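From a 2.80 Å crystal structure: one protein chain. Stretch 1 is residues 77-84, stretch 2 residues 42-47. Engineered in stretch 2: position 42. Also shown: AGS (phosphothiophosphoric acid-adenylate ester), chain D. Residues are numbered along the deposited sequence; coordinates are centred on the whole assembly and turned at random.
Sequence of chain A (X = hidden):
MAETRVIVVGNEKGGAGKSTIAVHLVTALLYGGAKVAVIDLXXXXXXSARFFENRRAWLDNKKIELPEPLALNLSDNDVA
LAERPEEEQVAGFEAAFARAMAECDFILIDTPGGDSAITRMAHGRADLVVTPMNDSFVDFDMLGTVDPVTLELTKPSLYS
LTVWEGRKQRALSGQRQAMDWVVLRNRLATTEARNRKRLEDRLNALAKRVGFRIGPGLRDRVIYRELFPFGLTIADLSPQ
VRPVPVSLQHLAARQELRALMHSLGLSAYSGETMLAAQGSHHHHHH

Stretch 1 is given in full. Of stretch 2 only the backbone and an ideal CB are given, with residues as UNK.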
ATOM      1  N   ASN A  77     -15.864 -15.449  -9.938  1.00 59.58           N
ATOM      2  CA  ASN A  77     -15.291 -14.180 -10.350  1.00 54.66           C
ATOM      3  C   ASN A  77     -15.418 -13.150  -9.222  1.00 60.58           C
ATOM      4  O   ASN A  77     -16.492 -12.565  -9.023  1.00 56.00           O
ATOM      5  CB  ASN A  77     -15.995 -13.682 -11.612  1.00 55.26           C
ATOM      6  CG  ASN A  77     -15.441 -12.368 -12.113  1.00 52.97           C
ATOM      7  OD1 ASN A  77     -15.218 -11.441 -11.338  1.00 57.61           O
ATOM      8  ND2 ASN A  77     -15.209 -12.282 -13.417  1.00 45.26           N
ATOM      9  N   ASP A  78     -14.322 -12.924  -8.492  1.00 58.78           N
ATOM     10  CA  ASP A  78     -14.354 -12.074  -7.294  1.00 48.34           C
ATOM     11  C   ASP A  78     -14.238 -10.601  -7.641  1.00 50.54           C
ATOM     12  O   ASP A  78     -14.764  -9.736  -6.921  1.00 43.65           O
ATOM     13  CB  ASP A  78     -13.243 -12.454  -6.309  1.00 48.05           C
ATOM     14  CG  ASP A  78     -13.192 -13.950  -6.023  1.00 64.68           C
ATOM     15  OD1 ASP A  78     -13.086 -14.325  -4.827  1.00 57.50           O
ATOM     16  OD2 ASP A  78     -13.240 -14.742  -6.997  1.00 64.49           O
ATOM     17  N   VAL A  79     -13.529 -10.316  -8.734  1.00 46.29           N
ATOM     18  CA  VAL A  79     -13.425  -8.949  -9.203  1.00 46.30           C
ATOM     19  C   VAL A  79     -14.842  -8.437  -9.381  1.00 43.75           C
ATOM     20  O   VAL A  79     -15.156  -7.308  -9.007  1.00 43.90           O
ATOM     21  CB  VAL A  79     -12.640  -8.856 -10.522  1.00 48.03           C
ATOM     22  CG1 VAL A  79     -12.815  -7.487 -11.146  1.00 43.37           C
ATOM     23  CG2 VAL A  79     -11.167  -9.144 -10.285  1.00 36.28           C
ATOM     24  N   ALA A  80     -15.695  -9.303  -9.932  1.00 50.86           N
ATOM     25  CA  ALA A  80     -17.122  -9.026 -10.147  1.00 48.97           C
ATOM     26  C   ALA A  80     -17.857  -8.921  -8.826  1.00 47.12           C
ATOM     27  O   ALA A  80     -18.589  -7.962  -8.602  1.00 42.31           O
ATOM     28  CB  ALA A  80     -17.741 -10.118 -10.990  1.00 41.09           C
ATOM     29  N   LEU A  81     -17.649  -9.915  -7.959  1.00 37.08           N
ATOM     30  CA  LEU A  81     -18.211  -9.900  -6.611  1.00 40.59           C
ATOM     31  C   LEU A  81     -17.895  -8.625  -5.818  1.00 43.47           C
ATOM     32  O   LEU A  81     -18.650  -8.230  -4.928  1.00 37.78           O
ATOM     33  CB  LEU A  81     -17.746 -11.127  -5.822  1.00 37.41           C
ATOM     34  CG  LEU A  81     -18.269 -11.156  -4.385  1.00 37.16           C
ATOM     35  CD1 LEU A  81     -19.755 -10.874  -4.360  1.00 43.96           C
ATOM     36  CD2 LEU A  81     -17.978 -12.476  -3.734  1.00 46.33           C
ATOM     37  N   ALA A  82     -16.774  -7.988  -6.138  1.00 46.42           N
ATOM     38  CA  ALA A  82     -16.381  -6.775  -5.436  1.00 42.42           C
ATOM     39  C   ALA A  82     -17.450  -5.708  -5.589  1.00 45.36           C
ATOM     40  O   ALA A  82     -17.578  -4.822  -4.744  1.00 46.51           O
ATOM     41  CB  ALA A  82     -15.063  -6.278  -5.950  1.00 46.98           C
ATOM     42  N   GLU A  83     -18.229  -5.825  -6.665  1.00 48.57           N
ATOM     43  CA  GLU A  83     -19.283  -4.865  -7.001  1.00 49.34           C
ATOM     44  C   GLU A  83     -20.644  -5.120  -6.332  1.00 56.56           C
ATOM     45  O   GLU A  83     -21.387  -4.177  -6.084  1.00 61.12           O
ATOM     46  CB  GLU A  83     -19.483  -4.816  -8.514  1.00 48.65           C
ATOM     47  CG  GLU A  83     -18.197  -4.700  -9.308  1.00 64.93           C
ATOM     48  CD  GLU A  83     -17.381  -3.469  -8.932  1.00 85.19           C
ATOM     49  OE1 GLU A  83     -17.927  -2.344  -9.042  1.00 79.42           O
ATOM     50  OE2 GLU A  83     -16.196  -3.628  -8.528  1.00 67.96           O
ATOM     51  N   ARG A  84     -20.980  -6.381  -6.062  1.00 50.56           N
ATOM     52  CA  ARG A  84     -22.232  -6.699  -5.381  1.00 53.36           C
ATOM     53  C   ARG A  84     -22.178  -6.123  -3.977  1.00 48.13           C
ATOM     54  O   ARG A  84     -21.123  -5.701  -3.541  1.00 40.25           O
ATOM     55  CB  ARG A  84     -22.439  -8.215  -5.285  1.00 61.62           C
ATOM     56  CG  ARG A  84     -21.887  -9.045  -6.443  1.00 53.74           C
ATOM     57  CD  ARG A  84     -23.023  -9.613  -7.259  1.00 59.20           C
ATOM     58  NE  ARG A  84     -23.613  -8.615  -8.101  1.00 77.90           N
ATOM     59  CZ  ARG A  84     -24.824  -8.063  -8.137  1.00 84.77           C
ATOM     60  NH1 ARG A  84     -25.859  -8.357  -7.345  1.00 61.88           N
ATOM     61  NH2 ARG A  84     -24.964  -7.151  -9.082  1.00 83.83           N
ATOM     62  N   UNK A  42      -8.859  -9.428  -0.734  1.00 38.35           N
ATOM     63  CA  UNK A  42      -8.682  -8.279  -1.614  1.00 36.57           C
ATOM     64  C   UNK A  42      -9.344  -8.638  -2.952  1.00 39.33           C
ATOM     65  O   UNK A  42      -8.711  -9.200  -3.847  1.00 35.69           O
ATOM     66  CB  UNK A  42      -7.204  -7.924  -1.789  1.00 36.57           C
ATOM     67  N   UNK A  43     -10.630  -8.327  -3.069  1.00 31.59           N
ATOM     68  CA  UNK A  43     -11.438  -8.944  -4.095  1.00 28.40           C
ATOM     69  C   UNK A  43     -10.996  -8.559  -5.475  1.00 39.16           C
ATOM     70  O   UNK A  43     -10.978  -9.405  -6.363  1.00 40.38           O
ATOM     71  CB  UNK A  43     -12.911  -8.577  -3.903  1.00 28.40           C
ATOM     72  N   UNK A  44     -10.621  -7.289  -5.659  1.00 44.61           N
ATOM     73  CA  UNK A  44     -10.096  -6.823  -6.953  1.00 36.18           C
ATOM     74  C   UNK A  44      -8.613  -7.180  -7.176  1.00 36.72           C
ATOM     75  O   UNK A  44      -8.278  -7.873  -8.150  1.00 37.00           O
ATOM     76  CB  UNK A  44     -10.271  -5.307  -7.056  1.00 36.18           C
ATOM     77  N   UNK A  45      -7.730  -6.715  -6.290  1.00 36.01           N
ATOM     78  CA  UNK A  45      -6.294  -6.953  -6.472  1.00 32.41           C
ATOM     79  C   UNK A  45      -5.954  -8.427  -6.473  1.00 37.38           C
ATOM     80  O   UNK A  45      -5.301  -8.906  -7.398  1.00 41.62           O
ATOM     81  CB  UNK A  45      -5.496  -6.247  -5.374  1.00 32.41           C
ATOM     82  N   UNK A  46      -6.368  -9.121  -5.411  1.00 31.51           N
ATOM     83  CA  UNK A  46      -6.254 -10.558  -5.336  1.00 31.03           C
ATOM     84  C   UNK A  46      -4.818 -11.003  -5.475  1.00 34.22           C
ATOM     85  O   UNK A  46      -4.533 -11.965  -6.198  1.00 28.98           O
ATOM     86  CB  UNK A  46      -7.118 -11.218  -6.412  1.00 31.03           C
ATOM     87  N   UNK A  47      -3.918 -10.315  -4.772  1.00 31.39           N
ATOM     88  CA  UNK A  47      -2.479 -10.613  -4.860  1.00 32.33           C
ATOM     89  C   UNK A  47      -2.094 -12.058  -4.453  1.00 35.61           C
ATOM     90  O   UNK A  47      -1.342 -12.738  -5.166  1.00 30.96           O
ATOM     91  CB  UNK A  47      -1.715  -9.627  -3.974  1.00 32.33           C
TER
HETATM   92  PG  AGS D1272      -2.176  -3.656  -0.334  1.00 39.18           P
HETATM   93  S1G AGS D1272      -2.883  -2.574   0.482  1.00 21.85           S
HETATM   94  O2G AGS D1272      -2.001  -3.350  -1.806  1.00 23.85           O
HETATM   95  O3G AGS D1272      -2.680  -5.071  -0.150  1.00 32.58           O
HETATM   96  PB  AGS D1272       0.028  -5.041   0.881  1.00 20.83           P
HETATM   97  O1B AGS D1272      -0.005  -4.810   2.376  1.00 20.98           O
HETATM   98  O2B AGS D1272      -0.534  -6.258   0.190  1.00 20.27           O
HETATM   99  O3B AGS D1272      -0.663  -3.723   0.244  1.00 27.16           O
HETATM  100  PA  AGS D1272       2.419  -5.848  -0.438  1.00 21.73           P
HETATM  101  O1A AGS D1272       2.592  -7.187   0.249  1.00 25.24           O
HETATM  102  O2A AGS D1272       1.903  -5.804  -1.829  1.00 16.91           O
HETATM  103  O3A AGS D1272       1.560  -4.866   0.469  1.00 22.25           O
HETATM  104  O5' AGS D1272       3.802  -5.045  -0.374  1.00 24.87           O
HETATM  105  C5' AGS D1272       3.880  -3.742  -0.926  1.00 23.47           C
HETATM  106  C4' AGS D1272       4.993  -3.679  -1.984  1.00 24.45           C
HETATM  107  O4' AGS D1272       6.182  -3.952  -1.292  1.00 28.71           O
HETATM  108  C3' AGS D1272       4.936  -4.743  -3.066  1.00 21.46           C
HETATM  109  O3' AGS D1272       5.499  -4.213  -4.254  1.00 22.40           O
HETATM  110  C2' AGS D1272       5.847  -5.869  -2.630  1.00 23.15           C
HETATM  111  O2' AGS D1272       6.382  -6.505  -3.800  1.00 22.36           O
HETATM  112  C1' AGS D1272       6.860  -5.094  -1.813  1.00 24.68           C
HETATM  113  N9  AGS D1272       7.425  -5.663  -0.567  1.00 30.78           N
HETATM  114  C8  AGS D1272       6.757  -5.879   0.590  1.00 34.78           C
HETATM  115  N7  AGS D1272       7.590  -6.355   1.559  1.00 36.68           N
HETATM  116  C5  AGS D1272       8.815  -6.414   1.007  1.00 28.44           C
HETATM  117  C6  AGS D1272      10.138  -6.813   1.463  1.00 26.56           C
HETATM  118  N6  AGS D1272      10.302  -7.252   2.727  1.00 33.91           N
HETATM  119  N1  AGS D1272      11.152  -6.715   0.578  1.00 28.28           N
HETATM  120  C2  AGS D1272      10.997  -6.287  -0.685  1.00 23.59           C
HETATM  121  N3  AGS D1272       9.820  -5.908  -1.175  1.00 22.28           N
HETATM  122  C4  AGS D1272       8.718  -5.947  -0.384  1.00 29.75           C

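Position 42 has phi/psi of -83/90, an extended turn into the segment, and its CB has nothing of stretch 1 within 5.5 Å. Stretch 1 therefore sets no rule here, and many side chains would be compatible with it. The residue is Ala42, an engineered substitution, and it makes no contact with stretch 1.

Position 43 faces stretch 1 directly. Its backbone is helical (-65/-39) and CA-to-CB points toward stretch 1. The ideal CB lies 3.7 Å from Asp78 O and 3.8 Å from Ala82 CB. Asp78 O already accepts from Ala82 N at 2.8 Å, so it makes little call for a donor, while the methyl of Ala82 and the CB of Asp78 offer carbon. A medium aliphatic side chain suits best: leucine, isoleucine or methionine, with valine possible. The deposited residue is Leu43, with chi1 m and chi2 t. Its CB packs on Ala82 CB at 3.8 Å, and its CD2 reaches to 3.7 Å from Asp78 CB. Leu43 is the residue of stretch 2 most covered by stretch 1.

At position 44 the backbone is again near helical (-80/-59), but CA-to-CB runs sideways. The ideal CB is 5.0 Å from Ala82 CB and 5.1 Å from Val79 CG2, too far for a short side chain to pack well. Beyond these carbons sits the carboxylate of Glu83. The rule is a long side chain with an apolar stem, and a positive end would be favoured: lysine or arginine, though glutamine or methionine could also lie there. Arg44 meets both demands. Its CG rests 3.7 Å from Ala82 CB, its CD comes 3.9 Å from Glu83 OE2, and its NH1 stands 4.2 Å from Glu83 OE2. At that distance the opposite charges help one another without forming a salt bridge. Arg44 NH1 also lies 4.3 Å from Val79 CG1.

At position 45 CA-to-CB points away, so stretch 1 places no demand on it. The bound nucleotide analogue lies on that side, and a polar side chain would be reasonable. It is Gln45, which reaches toward the ligand's thiophosphate end.

Position 46 has a left-handed backbone (59/45), a conformation that glycine and asparagine take most easily. Its CB points toward stretch 1, yet nothing there lies within 5.5 Å, so only a long side chain can cross the gap. The carboxylate of Asp78 waits at the far side, which argues for arginine or lysine. Arg46 spans the distance. Its NH1 makes a long salt bridge to Asp78 OD2 at 3.7 Å, with the oxygen well out of the guanidinium plane, so the attraction is between charges and no N-H points at it. Arg46 CD passes 4.1 Å from Val79 CG2.

Position 47, helical at -60/-48, is out of reach of stretch 1, and many residues would serve. It is Thr47.

Stretch 2 42-47: ALRQRT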
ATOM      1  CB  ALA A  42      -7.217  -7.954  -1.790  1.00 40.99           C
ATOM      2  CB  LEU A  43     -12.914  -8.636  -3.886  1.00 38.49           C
ATOM      3  CG  LEU A  43     -13.486  -9.389  -2.685  1.00 35.70           C
ATOM      4  CD1 LEU A  43     -14.881  -8.925  -2.322  1.00 34.40           C
ATOM      5  CD2 LEU A  43     -13.459 -10.855  -2.957  1.00 29.48           C
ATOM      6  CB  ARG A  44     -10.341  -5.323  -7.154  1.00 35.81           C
ATOM      7  CG  ARG A  44     -11.692  -4.869  -6.672  1.00 36.24           C
ATOM      8  CD  ARG A  44     -12.454  -4.016  -7.662  1.00 46.19           C
ATOM      9  NE  ARG A  44     -11.635  -3.115  -8.409  1.00 47.15           N
ATOM     10  CZ  ARG A  44     -11.697  -2.746  -9.685  1.00 45.63           C
ATOM     11  NH1 ARG A  44     -12.580  -3.195 -10.563  1.00 51.17           N
ATOM     12  NH2 ARG A  44     -10.779  -1.878 -10.072  1.00 49.98           N
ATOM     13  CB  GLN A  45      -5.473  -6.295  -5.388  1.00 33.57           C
ATOM     14  CG  GLN A  45      -5.553  -4.815  -5.339  1.00 44.98           C
ATOM     15  CD  GLN A  45      -4.402  -4.249  -4.560  1.00 46.05           C
ATOM     16  OE1 GLN A  45      -4.494  -3.151  -4.006  1.00 56.14           O
ATOM     17  NE2 GLN A  45      -3.300  -5.000  -4.504  1.00 28.57           N
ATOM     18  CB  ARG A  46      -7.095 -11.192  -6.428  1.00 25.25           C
ATOM     19  CG  ARG A  46      -8.561 -11.030  -6.193  1.00 35.55           C
ATOM     20  CD  ARG A  46      -9.351 -11.408  -7.419  1.00 46.59           C
ATOM     21  NE  ARG A  46      -8.866 -12.636  -8.054  1.00 54.87           N
ATOM     22  CZ  ARG A  46      -9.019 -13.856  -7.541  1.00 54.86           C
ATOM     23  NH1 ARG A  46      -9.623 -14.014  -6.364  1.00 40.65           N
ATOM     24  NH2 ARG A  46      -8.551 -14.913  -8.199  1.00 41.28           N
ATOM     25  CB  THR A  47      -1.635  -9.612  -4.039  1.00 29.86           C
ATOM     26  OG1 THR A  47      -2.060  -8.263  -4.297  1.00 31.25           O
ATOM     27  CG2 THR A  47      -0.154  -9.771  -4.352  1.00 20.57           C
TER
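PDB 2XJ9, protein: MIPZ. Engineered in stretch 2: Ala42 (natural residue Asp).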